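Side-chain contacts in flavin-dependent thymidylate synthase (Thermus thermophilus, PDB 6J61), which catalyses the reductive methylation of dUMP to dTMP, probably with methylenetetrahydrofolate as methyl donor, NADPH as reductant and bound FAD as cofactor: residues Y51-R56 and E216-E221; H175-F180 and E202-R207; K244-L249 and K257-K262. One frame throughout, in Å; residues are numbered along the deposited sequence.

Interaction 1: residues Y51-R56 and E216-E221; sequences YLMRHR and EEHLLE. With FAD (flavin-adenine dinucleotide), chain E.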
loop_
_atom_site.group_PDB
_atom_site.type_symbol
_atom_site.label_atom_id
_atom_site.label_comp_id
_atom_site.label_asym_id
_atom_site.label_seq_id
_atom_site.Cartn_x
_atom_site.Cartn_y
_atom_site.Cartn_z
ATOM N N TYR A 51 17.561 -12.250 -14.627
ATOM C CA TYR A 51 16.623 -11.757 -15.617
ATOM C C TYR A 51 15.469 -10.956 -14.990
ATOM O O TYR A 51 15.121 -9.869 -15.469
ATOM C CB TYR A 51 16.087 -12.950 -16.425
ATOM C CG TYR A 51 15.019 -12.608 -17.435
ATOM C CD1 TYR A 51 13.709 -12.367 -17.035
ATOM C CD2 TYR A 51 15.328 -12.477 -18.790
ATOM C CE1 TYR A 51 12.737 -11.999 -17.947
ATOM C CE2 TYR A 51 14.359 -12.108 -19.717
ATOM C CZ TYR A 51 13.066 -11.869 -19.282
ATOM O OH TYR A 51 12.095 -11.490 -20.173
ATOM N N LEU A 52 14.882 -11.494 -13.921
ATOM C CA LEU A 52 13.758 -10.841 -13.249
ATOM C C LEU A 52 14.130 -9.465 -12.700
ATOM O O LEU A 52 13.342 -8.529 -12.759
ATOM C CB LEU A 52 13.237 -11.735 -12.113
ATOM C CG LEU A 52 12.637 -13.094 -12.505
ATOM C CD1 LEU A 52 12.310 -13.891 -11.254
ATOM C CD2 LEU A 52 11.397 -12.889 -13.349
ATOM N N MET A 53 15.332 -9.364 -12.154
ATOM C CA MET A 53 15.839 -8.119 -11.602
ATOM C C MET A 53 15.981 -7.091 -12.740
ATOM O O MET A 53 15.508 -5.966 -12.628
ATOM C CB MET A 53 17.193 -8.398 -10.934
ATOM C CG MET A 53 17.953 -7.192 -10.417
ATOM S SD MET A 53 17.246 -6.490 -8.949
ATOM C CE MET A 53 17.584 -7.753 -7.776
ATOM N N ARG A 54 16.622 -7.504 -13.832
ATOM C CA ARG A 54 16.849 -6.665 -15.016
ATOM C C ARG A 54 15.584 -6.088 -15.631
ATOM O O ARG A 54 15.533 -4.903 -15.964
ATOM C CB ARG A 54 17.533 -7.468 -16.129
ATOM C CG ARG A 54 19.014 -7.667 -15.996
ATOM C CD ARG A 54 19.552 -8.330 -17.258
ATOM N NE ARG A 54 19.194 -9.742 -17.356
ATOM C CZ ARG A 54 19.136 -10.426 -18.495
ATOM N NH1 ARG A 54 19.405 -9.831 -19.646
ATOM N NH2 ARG A 54 18.819 -11.711 -18.485
ATOM N N HIS A 55 14.581 -6.943 -15.808
ATOM C CA HIS A 55 13.327 -6.543 -16.431
ATOM C C HIS A 55 12.247 -5.974 -15.518
ATOM O O HIS A 55 11.109 -5.761 -15.955
ATOM C CB HIS A 55 12.760 -7.719 -17.220
ATOM C CG HIS A 55 13.610 -8.117 -18.384
ATOM N ND1 HIS A 55 13.174 -8.029 -19.688
ATOM C CD2 HIS A 55 14.889 -8.561 -18.444
ATOM C CE1 HIS A 55 14.148 -8.398 -20.501
ATOM N NE2 HIS A 55 15.201 -8.725 -19.771
ATOM N N ARG A 56 12.591 -5.717 -14.261
ATOM C CA ARG A 56 11.626 -5.160 -13.325
ATOM C C ARG A 56 10.433 -6.077 -13.048
ATOM O O ARG A 56 9.361 -5.596 -12.679
ATOM C CB ARG A 56 11.119 -3.812 -13.851
ATOM C CG ARG A 56 12.177 -2.731 -13.921
ATOM C CD ARG A 56 12.551 -2.269 -12.529
ATOM N NE ARG A 56 13.098 -3.342 -11.701
ATOM C CZ ARG A 56 13.293 -3.242 -10.387
ATOM N NH1 ARG A 56 12.981 -2.114 -9.755
ATOM N NH2 ARG A 56 13.795 -4.268 -9.705
ATOM N N GLU A 216 23.134 -6.313 -6.367
ATOM C CA GLU A 216 24.413 -5.621 -6.335
ATOM C C GLU A 216 24.836 -5.154 -7.734
ATOM O O GLU A 216 25.087 -3.971 -7.961
ATOM C CB GLU A 216 25.464 -6.557 -5.738
ATOM C CG GLU A 216 26.824 -5.948 -5.570
ATOM C CD GLU A 216 27.760 -6.851 -4.790
ATOM O OE1 GLU A 216 27.969 -8.020 -5.199
ATOM O OE2 GLU A 216 28.286 -6.388 -3.761
ATOM N N GLU A 217 24.886 -6.098 -8.667
ATOM C CA GLU A 217 25.278 -5.840 -10.041
ATOM C C GLU A 217 24.415 -4.807 -10.779
ATOM O O GLU A 217 24.939 -3.835 -11.319
ATOM C CB GLU A 217 25.282 -7.175 -10.803
ATOM C CG GLU A 217 25.593 -7.109 -12.298
ATOM C CD GLU A 217 26.877 -6.367 -12.619
ATOM O OE1 GLU A 217 27.914 -6.605 -11.960
ATOM O OE2 GLU A 217 26.845 -5.546 -13.554
ATOM N N HIS A 218 23.099 -5.012 -10.781
ATOM C CA HIS A 218 22.171 -4.135 -11.488
ATOM C C HIS A 218 21.690 -2.849 -10.815
ATOM O O HIS A 218 21.411 -1.868 -11.505
ATOM C CB HIS A 218 20.952 -4.939 -11.917
ATOM C CG HIS A 218 21.271 -6.046 -12.869
ATOM N ND1 HIS A 218 21.568 -5.823 -14.197
ATOM C CD2 HIS A 218 21.383 -7.382 -12.677
ATOM C CE1 HIS A 218 21.849 -6.975 -14.781
ATOM N NE2 HIS A 218 21.746 -7.936 -13.881
ATOM N N LEU A 219 21.579 -2.827 -9.493
ATOM C CA LEU A 219 21.089 -1.616 -8.845
ATOM C C LEU A 219 22.055 -0.900 -7.924
ATOM O O LEU A 219 22.410 0.247 -8.177
ATOM C CB LEU A 219 19.789 -1.900 -8.094
ATOM C CG LEU A 219 18.559 -2.193 -8.962
ATOM C CD1 LEU A 219 18.403 -1.116 -10.029
ATOM C CD2 LEU A 219 18.711 -3.544 -9.634
ATOM N N LEU A 220 22.477 -1.565 -6.859
ATOM C CA LEU A 220 23.388 -0.944 -5.914
ATOM C C LEU A 220 24.606 -0.348 -6.617
ATOM O O LEU A 220 24.881 0.851 -6.497
ATOM C CB LEU A 220 23.839 -1.969 -4.872
ATOM C CG LEU A 220 24.325 -1.402 -3.538
ATOM C CD1 LEU A 220 23.202 -0.626 -2.888
ATOM C CD2 LEU A 220 24.755 -2.529 -2.625
ATOM N N GLU A 221 25.321 -1.190 -7.353
ATOM C CA GLU A 221 26.520 -0.772 -8.076
ATOM C C GLU A 221 26.221 -0.271 -9.488
ATOM O O GLU A 221 27.112 -0.181 -10.337
ATOM C CB GLU A 221 27.520 -1.929 -8.146
ATOM C CG GLU A 221 27.981 -2.430 -6.788
ATOM C CD GLU A 221 28.191 -1.295 -5.811
ATOM O OE1 GLU A 221 28.797 -0.274 -6.201
ATOM O OE2 GLU A 221 27.752 -1.420 -4.650
HETATM P PA FAD E . 2.446 -1.135 -8.021
HETATM O O1A FAD E . 1.519 -2.291 -7.930
HETATM O O2A FAD E . 1.591 0.211 -8.305
HETATM O O5B FAD E . 3.221 -1.002 -6.630
HETATM C C5B FAD E . 4.251 -0.025 -6.761
HETATM C C4B FAD E . 5.230 -0.212 -5.602
HETATM O O4B FAD E . 4.537 -0.029 -4.341
HETATM C C3B FAD E . 5.799 -1.620 -5.595
HETATM O O3B FAD E . 6.992 -1.733 -6.367
HETATM C C2B FAD E . 6.013 -1.894 -4.115
HETATM O O2B FAD E . 7.290 -1.395 -3.710
HETATM C C1B FAD E . 4.831 -1.144 -3.442
HETATM N N9A FAD E . 3.619 -1.995 -3.246
HETATM C C8A FAD E . 2.374 -1.791 -3.794
HETATM N N7A FAD E . 1.544 -2.713 -3.413
HETATM C C5A FAD E . 2.179 -3.574 -2.594
HETATM C C6A FAD E . 1.799 -4.746 -1.882
HETATM N N6A FAD E . 0.499 -5.220 -1.968
HETATM N N1A FAD E . 2.732 -5.388 -1.123
HETATM C C2A FAD E . 3.996 -4.938 -1.032
HETATM N N3A FAD E . 4.392 -3.837 -1.687
HETATM C C4A FAD E . 3.528 -3.133 -2.469
HETATM N N1 FAD E . 3.105 -10.206 -13.262
HETATM C C2 FAD E . 2.606 -11.446 -13.168
HETATM O O2 FAD E . 1.689 -11.646 -12.379
HETATM N N3 FAD E . 3.070 -12.488 -13.910
HETATM C C4 FAD E . 4.101 -12.342 -14.815
HETATM O O4 FAD E . 4.504 -13.288 -15.470
HETATM C C4X FAD E . 4.702 -10.981 -14.957
HETATM N N5 FAD E . 5.704 -10.711 -15.789
HETATM C C5X FAD E . 6.234 -9.462 -15.899
HETATM C C6 FAD E . 7.319 -9.222 -16.811
HETATM C C7 FAD E . 7.871 -7.950 -16.936
HETATM C C7M FAD E . 9.012 -7.749 -17.911
HETATM C C8 FAD E . 7.363 -6.856 -16.155
HETATM C C8M FAD E . 7.954 -5.466 -16.281
HETATM C C9 FAD E . 6.300 -7.060 -15.255
HETATM C C9A FAD E . 5.713 -8.361 -15.103
HETATM N N10 FAD E . 4.633 -8.610 -14.195
HETATM C C10 FAD E . 4.114 -9.899 -14.099
HETATM C "C1'" FAD E . 4.040 -7.548 -13.363
HETATM C "C2'" FAD E . 4.835 -7.267 -12.077
HETATM O "O2'" FAD E . 5.138 -8.487 -11.397
HETATM C "C3'" FAD E . 4.016 -6.314 -11.164
HETATM O "O3'" FAD E . 2.823 -6.958 -10.693
HETATM C "C4'" FAD E . 3.625 -5.011 -11.915
HETATM O "O4'" FAD E . 4.679 -4.603 -12.807
HETATM C "C5'" FAD E . 3.371 -3.898 -10.909
HETATM O "O5'" FAD E . 4.635 -3.364 -10.514
HETATM P P FAD E . 4.477 -2.656 -9.094
HETATM O O1P FAD E . 3.936 -3.632 -8.108
HETATM O O2P FAD E . 5.928 -2.155 -8.636
HETATM O O3P FAD E . 3.500 -1.341 -9.267
#
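Glu217 CG covers one face of the His218 imidazole and Arg54 CG the other. Arg54 CG lies 3.5 Å from the centroid of the His218 ring, offset toward the rim, in a CH-pi contact whose spacing is doubtful because the modelled carbons crowd. A chi1 of -62°, with CG beside the backbone N, sends the His218 ring toward helix 42-54. Its NE2 is hydrogen-bonded to Asp50 OD1; Asp50 also pairs with Arg54 NE, and Arg54 NH1 goes on to Glu258. Replacing His218 by an alanine would probably leave Asp50 OD1 without this bond and Arg54 CG without a ring to lie against. The contact joins the C-terminal end of helix 42-54 to helix 209-220. The former stops in a Schellman motif with Arg56, at a positive phi of 63°, as its C-prime residue; close to this turn, His55 O lies 3.2 Å from FAD C8M. Next, Leu219 offers a methyl to pliable Met53, CD2 to SD at 3.4 Å; chi1 and the bend at chi2 (73°) put the sulfur there, and chi3 turns CE onto Phe178. Phe224 of a neighbouring subunit packs on Leu219. Finally, Glu221 N bonds Glu216 O at 2.9 Å across a wider pi-type turn.

Interaction 2: residues H175-F180 and E202-R207; sequences HNLFHF and EIVKER. With FAD (flavin-adenine dinucleotide), chain E.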
loop_
_atom_site.group_PDB
_atom_site.type_symbol
_atom_site.label_atom_id
_atom_site.label_comp_id
_atom_site.label_asym_id
_atom_site.label_seq_id
_atom_site.Cartn_x
_atom_site.Cartn_y
_atom_site.Cartn_z
ATOM N N HIS A 175 11.658 -7.449 -2.246
ATOM C CA HIS A 175 11.539 -6.399 -3.244
ATOM C C HIS A 175 11.602 -5.009 -2.602
ATOM O O HIS A 175 12.368 -4.144 -3.028
ATOM C CB HIS A 175 10.226 -6.573 -3.997
ATOM C CG HIS A 175 9.840 -5.388 -4.823
ATOM N ND1 HIS A 175 10.744 -4.697 -5.603
ATOM C CD2 HIS A 175 8.638 -4.796 -5.021
ATOM C CE1 HIS A 175 10.114 -3.730 -6.245
ATOM N NE2 HIS A 175 8.836 -3.769 -5.909
ATOM N N ASN A 176 10.801 -4.805 -1.565
ATOM C CA ASN A 176 10.773 -3.526 -0.870
ATOM C C ASN A 176 11.963 -3.328 0.059
ATOM O O ASN A 176 12.309 -2.199 0.414
ATOM C CB ASN A 176 9.455 -3.382 -0.107
ATOM C CG ASN A 176 8.298 -3.079 -1.035
ATOM O OD1 ASN A 176 8.248 -2.012 -1.628
ATOM N ND2 ASN A 176 7.380 -4.027 -1.187
ATOM N N LEU A 177 12.596 -4.422 0.456
ATOM C CA LEU A 177 13.751 -4.309 1.317
ATOM C C LEU A 177 14.904 -3.833 0.440
ATOM O O LEU A 177 15.729 -3.047 0.876
ATOM C CB LEU A 177 14.058 -5.663 1.973
ATOM C CG LEU A 177 15.218 -5.756 2.970
ATOM C CD1 LEU A 177 15.092 -4.679 4.037
ATOM C CD2 LEU A 177 15.230 -7.139 3.594
ATOM N N PHE A 178 14.957 -4.299 -0.805
ATOM C CA PHE A 178 16.013 -3.865 -1.724
ATOM C C PHE A 178 15.862 -2.368 -1.979
ATOM O O PHE A 178 16.848 -1.628 -2.069
ATOM C CB PHE A 178 15.928 -4.607 -3.064
ATOM C CG PHE A 178 16.585 -5.963 -3.061
ATOM C CD1 PHE A 178 17.778 -6.170 -2.395
ATOM C CD2 PHE A 178 16.023 -7.024 -3.767
ATOM C CE1 PHE A 178 18.409 -7.415 -2.429
ATOM C CE2 PHE A 178 16.646 -8.266 -3.810
ATOM C CZ PHE A 178 17.843 -8.463 -3.139
ATOM N N HIS A 179 14.611 -1.938 -2.110
ATOM C CA HIS A 179 14.292 -0.537 -2.322
ATOM C C HIS A 179 14.874 0.252 -1.141
ATOM O O HIS A 179 15.576 1.248 -1.318
ATOM C CB HIS A 179 12.775 -0.366 -2.373
ATOM C CG HIS A 179 12.327 1.039 -2.627
ATOM N ND1 HIS A 179 12.463 1.654 -3.853
ATOM C CD2 HIS A 179 11.725 1.943 -1.817
ATOM C CE1 HIS A 179 11.960 2.875 -3.788
ATOM N NE2 HIS A 179 11.506 3.076 -2.565
ATOM N N PHE A 180 14.575 -0.220 0.064
ATOM C CA PHE A 180 15.042 0.395 1.306
ATOM C C PHE A 180 16.563 0.525 1.323
ATOM O O PHE A 180 17.119 1.570 1.683
ATOM C CB PHE A 180 14.586 -0.459 2.501
ATOM C CG PHE A 180 15.160 -0.022 3.818
ATOM C CD1 PHE A 180 14.701 1.123 4.446
ATOM C CD2 PHE A 180 16.168 -0.751 4.421
ATOM C CE1 PHE A 180 15.237 1.536 5.654
ATOM C CE2 PHE A 180 16.708 -0.344 5.627
ATOM C CZ PHE A 180 16.238 0.804 6.244
ATOM N N GLU A 202 24.121 -6.928 4.959
ATOM C CA GLU A 202 24.953 -8.074 5.277
ATOM C C GLU A 202 24.102 -9.325 5.496
ATOM O O GLU A 202 24.395 -10.391 4.954
ATOM C CB GLU A 202 25.784 -7.795 6.526
ATOM C CG GLU A 202 27.096 -8.533 6.538
ATOM C CD GLU A 202 27.984 -8.143 5.366
ATOM O OE1 GLU A 202 28.371 -6.953 5.282
ATOM O OE2 GLU A 202 28.285 -9.027 4.530
ATOM N N ILE A 203 23.037 -9.196 6.280
ATOM C CA ILE A 203 22.189 -10.344 6.547
ATOM C C ILE A 203 21.523 -10.852 5.282
ATOM O O ILE A 203 21.415 -12.054 5.081
ATOM C CB ILE A 203 21.100 -10.021 7.590
ATOM C CG1 ILE A 203 21.747 -9.572 8.892
ATOM C CG2 ILE A 203 20.259 -11.251 7.865
ATOM C CD1 ILE A 203 20.747 -9.116 9.919
ATOM N N VAL A 204 21.082 -9.942 4.422
ATOM C CA VAL A 204 20.421 -10.354 3.190
ATOM C C VAL A 204 21.408 -11.034 2.236
ATOM O O VAL A 204 21.080 -12.041 1.601
ATOM C CB VAL A 204 19.725 -9.136 2.503
ATOM C CG1 VAL A 204 19.175 -9.520 1.141
ATOM C CG2 VAL A 204 18.585 -8.646 3.379
ATOM N N LYS A 205 22.621 -10.497 2.156
ATOM C CA LYS A 205 23.647 -11.068 1.289
ATOM C C LYS A 205 23.904 -12.546 1.609
ATOM O O LYS A 205 24.035 -13.366 0.702
ATOM C CB LYS A 205 24.940 -10.273 1.415
ATOM C CG LYS A 205 26.047 -10.753 0.507
ATOM C CD LYS A 205 27.274 -9.848 0.633
ATOM C CE LYS A 205 28.427 -10.313 -0.257
ATOM N NZ LYS A 205 29.580 -9.355 -0.228
ATOM N N GLU A 206 23.964 -12.891 2.890
ATOM C CA GLU A 206 24.179 -14.285 3.273
ATOM C C GLU A 206 22.946 -15.165 3.048
ATOM O O GLU A 206 23.076 -16.310 2.631
ATOM C CB GLU A 206 24.601 -14.386 4.744
ATOM C CG GLU A 206 26.118 -14.515 4.970
ATOM C CD GLU A 206 26.667 -15.914 4.652
ATOM O OE1 GLU A 206 26.291 -16.885 5.351
ATOM O OE2 GLU A 206 27.479 -16.045 3.710
ATOM N N ARG A 207 21.756 -14.620 3.300
ATOM C CA ARG A 207 20.507 -15.377 3.163
ATOM C C ARG A 207 19.959 -15.574 1.742
ATOM O O ARG A 207 19.421 -16.632 1.442
ATOM C CB ARG A 207 19.429 -14.745 4.038
ATOM C CG ARG A 207 19.938 -14.215 5.364
ATOM C CD ARG A 207 20.501 -15.287 6.266
ATOM N NE ARG A 207 19.474 -16.246 6.645
ATOM C CZ ARG A 207 19.524 -16.991 7.745
ATOM N NH1 ARG A 207 20.555 -16.886 8.578
ATOM N NH2 ARG A 207 18.544 -17.841 8.017
HETATM P PA FAD E . 2.446 -1.135 -8.021
HETATM O O1A FAD E . 1.519 -2.291 -7.930
HETATM O O2A FAD E . 1.591 0.211 -8.305
HETATM O O5B FAD E . 3.221 -1.002 -6.630
HETATM C C5B FAD E . 4.251 -0.025 -6.761
HETATM C C4B FAD E . 5.230 -0.212 -5.602
HETATM O O4B FAD E . 4.537 -0.029 -4.341
HETATM C C3B FAD E . 5.799 -1.620 -5.595
HETATM O O3B FAD E . 6.992 -1.733 -6.367
HETATM C C2B FAD E . 6.013 -1.894 -4.115
HETATM O O2B FAD E . 7.290 -1.395 -3.710
HETATM C C1B FAD E . 4.831 -1.144 -3.442
HETATM N N9A FAD E . 3.619 -1.995 -3.246
HETATM C C8A FAD E . 2.374 -1.791 -3.794
HETATM N N7A FAD E . 1.544 -2.713 -3.413
HETATM C C5A FAD E . 2.179 -3.574 -2.594
HETATM C C6A FAD E . 1.799 -4.746 -1.882
HETATM N N6A FAD E . 0.499 -5.220 -1.968
HETATM N N1A FAD E . 2.732 -5.388 -1.123
HETATM C C2A FAD E . 3.996 -4.938 -1.032
HETATM N N3A FAD E . 4.392 -3.837 -1.687
HETATM C C4A FAD E . 3.528 -3.133 -2.469
HETATM N N1 FAD E . 3.105 -10.206 -13.262
HETATM C C2 FAD E . 2.606 -11.446 -13.168
HETATM O O2 FAD E . 1.689 -11.646 -12.379
HETATM N N3 FAD E . 3.070 -12.488 -13.910
HETATM C C4 FAD E . 4.101 -12.342 -14.815
HETATM O O4 FAD E . 4.504 -13.288 -15.470
HETATM C C4X FAD E . 4.702 -10.981 -14.957
HETATM N N5 FAD E . 5.704 -10.711 -15.789
HETATM C C5X FAD E . 6.234 -9.462 -15.899
HETATM C C6 FAD E . 7.319 -9.222 -16.811
HETATM C C7 FAD E . 7.871 -7.950 -16.936
HETATM C C7M FAD E . 9.012 -7.749 -17.911
HETATM C C8 FAD E . 7.363 -6.856 -16.155
HETATM C C8M FAD E . 7.954 -5.466 -16.281
HETATM C C9 FAD E . 6.300 -7.060 -15.255
HETATM C C9A FAD E . 5.713 -8.361 -15.103
HETATM N N10 FAD E . 4.633 -8.610 -14.195
HETATM C C10 FAD E . 4.114 -9.899 -14.099
HETATM C "C1'" FAD E . 4.040 -7.548 -13.363
HETATM C "C2'" FAD E . 4.835 -7.267 -12.077
HETATM O "O2'" FAD E . 5.138 -8.487 -11.397
HETATM C "C3'" FAD E . 4.016 -6.314 -11.164
HETATM O "O3'" FAD E . 2.823 -6.958 -10.693
HETATM C "C4'" FAD E . 3.625 -5.011 -11.915
HETATM O "O4'" FAD E . 4.679 -4.603 -12.807
HETATM C "C5'" FAD E . 3.371 -3.898 -10.909
HETATM O "O5'" FAD E . 4.635 -3.364 -10.514
HETATM P P FAD E . 4.477 -2.656 -9.094
HETATM O O1P FAD E . 3.936 -3.632 -8.108
HETATM O O2P FAD E . 5.928 -2.155 -8.636
HETATM O O3P FAD E . 3.500 -1.341 -9.267
#
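Val204 of helix 191-207 is met by Leu177 and Phe178 of helix 174-184, while other residues of the latter helix hold FAD. The first of these is His175: its NE2 lies 2.8 Å from FAD O3B, in the plane of the ring, and the nearly straight bond (161°) could run either way. Asn176 follows with both ends of its amide. OD1 accepts from ribose O2B, modelled so short that its length is doubtful, and ND2 donates to adenine N3A at 3.0 Å through a bent bond (137°), while Asp173 takes ND2 as a second acceptor. Leu177 points toward the partner helix. Its chi1 of -178° sets CG opposite the backbone N, and CD2 rests 3.7 Å from CG2 of Val204, the two side chains sliding past each other. Phe178 brings CE1 to 4.2 Å from CG1 of Val204, obliquely to the ring, and stacks on Phe215. His179 bonds a phosphate oxygen of another FAD, and Phe180 stacks on Trp80. Branched, compact valine fits between a leucine and a phenylalanine. One helix face fixes the adenosine half of FAD with polar bonds; another packs on helix 191-207 by close fit and burial of apolar surface, without hydrogen bonds between the segments.

Interaction 3: residues K244-L249 and K257-K262; sequences KALSSL and KEALEK
Lys262 NZ is gripped by two groups of a neighbouring subunit, a salt bridge to Glu229 and a hydrogen bond to the carbonyl oxygen of Phe224. A long flexible lysine suits this place, since its chain, extended beyond CB, carries the charge from the helix to the subunit boundary. Within 257-262 a second lysine pairs one helical turn along: Lys257 NZ lies 3.1 Å from Glu261 OE2 in a salt bridge, approaching from above the carboxylate plane, 72° out of it, so charge attraction probably counts for more than lone-pair direction.

Between the two segments the meeting is wholly apolar. Leu246 reaches across with a single methyl: its CD1 lies 3.8 Å from CB of Ala259. The same CD1 comes 4.1 Å from CD2 of Leu260, and these two leucines slide past each other in opposite directions. With chi1 at -65°, Leu246 CG stands opposite the carbonyl carbon, and the trans chi2 (170°) extends CD1 toward the facing helix. Ala259, whose CB is its whole side chain, lets the leucine tip come close to the backbone, and Leu246 and Ala259 have the nearest CA atoms, 8.4 Å apart.

Helices 239-249 and 253-263 follow each other through a short turn and cross obliquely as a helical hairpin near the chain's C-terminus, consistent with the extra C-terminal domain of this enzyme. Ala232 of a neighbouring subunit also packs on Leu246, while Leu260 touches Tyr242 and Glu243 back along the first helix. Such chemistry implies a division of labour: the small leucine-alanine core probably contributes to holding the hairpin by burying apolar surface, without a hydrogen bond between the segments, whereas lysine and glutamate supply the ionic bonds at its margins, one of them directed to the next subunit.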
loop_
_atom_site.group_PDB
_atom_site.type_symbol
_atom_site.label_atom_id
_atom_site.label_comp_id
_atom_site.label_asym_id
_atom_site.label_seq_id
_atom_site.Cartn_x
_atom_site.Cartn_y
_atom_site.Cartn_z
ATOM N N LYS A 244 31.656 -4.491 -28.353
ATOM C CA LYS A 244 32.941 -5.127 -28.089
ATOM C C LYS A 244 33.370 -4.865 -26.647
ATOM O O LYS A 244 33.692 -5.798 -25.914
ATOM C CB LYS A 244 34.020 -4.628 -29.062
ATOM C CG LYS A 244 33.933 -5.256 -30.450
ATOM C CD LYS A 244 35.103 -4.856 -31.345
ATOM C CE LYS A 244 34.992 -5.531 -32.715
ATOM N NZ LYS A 244 36.051 -5.106 -33.684
ATOM N N ALA A 245 33.352 -3.596 -26.243
ATOM C CA ALA A 245 33.736 -3.219 -24.886
ATOM C C ALA A 245 32.974 -4.023 -23.828
ATOM O O ALA A 245 33.554 -4.449 -22.828
ATOM C CB ALA A 245 33.509 -1.724 -24.673
ATOM N N LEU A 246 31.679 -4.229 -24.050
ATOM C CA LEU A 246 30.861 -4.983 -23.108
ATOM C C LEU A 246 31.260 -6.458 -23.064
ATOM O O LEU A 246 31.621 -6.978 -22.000
ATOM C CB LEU A 246 29.375 -4.858 -23.470
ATOM C CG LEU A 246 28.760 -3.459 -23.367
ATOM C CD1 LEU A 246 27.386 -3.465 -23.985
ATOM C CD2 LEU A 246 28.695 -3.023 -21.924
ATOM N N SER A 247 31.194 -7.128 -24.216
ATOM C CA SER A 247 31.551 -8.547 -24.298
ATOM C C SER A 247 32.960 -8.741 -23.761
ATOM O O SER A 247 33.309 -9.815 -23.265
ATOM C CB SER A 247 31.486 -9.048 -25.743
ATOM O OG SER A 247 32.501 -8.446 -26.523
ATOM N N SER A 248 33.763 -7.689 -23.867
ATOM C CA SER A 248 35.131 -7.732 -23.380
ATOM C C SER A 248 35.075 -8.031 -21.901
ATOM O O SER A 248 35.935 -8.727 -21.368
ATOM C CB SER A 248 35.824 -6.386 -23.581
ATOM O OG SER A 248 35.742 -5.964 -24.929
ATOM N N LEU A 249 34.046 -7.502 -21.243
ATOM C CA LEU A 249 33.870 -7.684 -19.809
ATOM C C LEU A 249 33.057 -8.923 -19.444
ATOM O O LEU A 249 32.916 -9.253 -18.268
ATOM C CB LEU A 249 33.250 -6.418 -19.206
ATOM C CG LEU A 249 34.197 -5.214 -19.250
ATOM C CD1 LEU A 249 33.544 -3.993 -18.658
ATOM C CD2 LEU A 249 35.461 -5.548 -18.489
ATOM N N LYS A 257 22.572 -7.617 -25.787
ATOM C CA LYS A 257 21.588 -6.992 -26.654
ATOM C C LYS A 257 20.852 -5.892 -25.895
ATOM O O LYS A 257 20.722 -4.763 -26.377
ATOM C CB LYS A 257 20.597 -8.041 -27.157
ATOM C CG LYS A 257 19.530 -7.488 -28.073
ATOM C CD LYS A 257 18.701 -8.600 -28.689
ATOM C CE LYS A 257 17.517 -8.034 -29.461
ATOM N NZ LYS A 257 17.946 -7.042 -30.490
ATOM N N GLU A 258 20.379 -6.227 -24.700
ATOM C CA GLU A 258 19.662 -5.275 -23.861
ATOM C C GLU A 258 20.508 -4.047 -23.532
ATOM O O GLU A 258 20.046 -2.919 -23.688
ATOM C CB GLU A 258 19.213 -5.957 -22.569
ATOM C CG GLU A 258 18.068 -6.936 -22.750
ATOM C CD GLU A 258 17.893 -7.858 -21.549
ATOM O OE1 GLU A 258 18.343 -7.496 -20.443
ATOM O OE2 GLU A 258 17.297 -8.943 -21.710
ATOM N N ALA A 259 21.738 -4.270 -23.078
ATOM C CA ALA A 259 22.639 -3.171 -22.729
ATOM C C ALA A 259 22.784 -2.204 -23.900
ATOM O O ALA A 259 22.882 -0.989 -23.720
ATOM C CB ALA A 259 24.011 -3.716 -22.329
ATOM N N LEU A 260 22.808 -2.756 -25.105
ATOM C CA LEU A 260 22.924 -1.939 -26.296
ATOM C C LEU A 260 21.596 -1.240 -26.535
ATOM O O LEU A 260 21.562 -0.038 -26.820
ATOM C CB LEU A 260 23.272 -2.804 -27.509
ATOM C CG LEU A 260 24.643 -3.474 -27.539
ATOM C CD1 LEU A 260 24.742 -4.358 -28.769
ATOM C CD2 LEU A 260 25.726 -2.430 -27.540
ATOM N N GLU A 261 20.506 -1.995 -26.413
ATOM C CA GLU A 261 19.170 -1.445 -26.631
ATOM C C GLU A 261 18.816 -0.363 -25.610
ATOM O O GLU A 261 17.842 0.363 -25.779
ATOM C CB GLU A 261 18.119 -2.569 -26.622
ATOM C CG GLU A 261 18.327 -3.604 -27.740
ATOM C CD GLU A 261 17.216 -4.654 -27.828
ATOM O OE1 GLU A 261 16.976 -5.369 -26.831
ATOM O OE2 GLU A 261 16.584 -4.776 -28.905
ATOM N N LYS A 262 19.620 -0.251 -24.558
ATOM C CA LYS A 262 19.390 0.758 -23.530
ATOM C C LYS A 262 19.945 2.105 -23.979
ATOM O O LYS A 262 19.452 3.154 -23.572
ATOM C CB LYS A 262 20.086 0.378 -22.224
ATOM C CG LYS A 262 19.497 -0.793 -21.468
ATOM C CD LYS A 262 20.281 -0.966 -20.172
ATOM C CE LYS A 262 19.811 -2.133 -19.339
ATOM N NZ LYS A 262 20.667 -2.191 -18.133
#

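Interactions 1 and 2 share one FAD but meet different parts of it: 51-56 lies by the methyl groups of the flavin, 175-180 holds the ribose and adenine. Their centres are 13 Å apart, and they touch where Met53 CE packs 4.1 Å from Phe178 CE2; interaction 2 is nested along the chain inside the loop closed by interaction 1. Interaction 3 reaches the pocket indirectly. Glu258 OE1 forms a salt bridge with Arg54 NH1 at 2.7 Å, and Glu258 OE2 a probable hydrogen bond with His55 NE2 at 2.9 Å, tying the C-terminal hairpin to the helix end beside the flavin. Interactions 2 and 3 do not touch, their nearest atoms being about 16 Å apart.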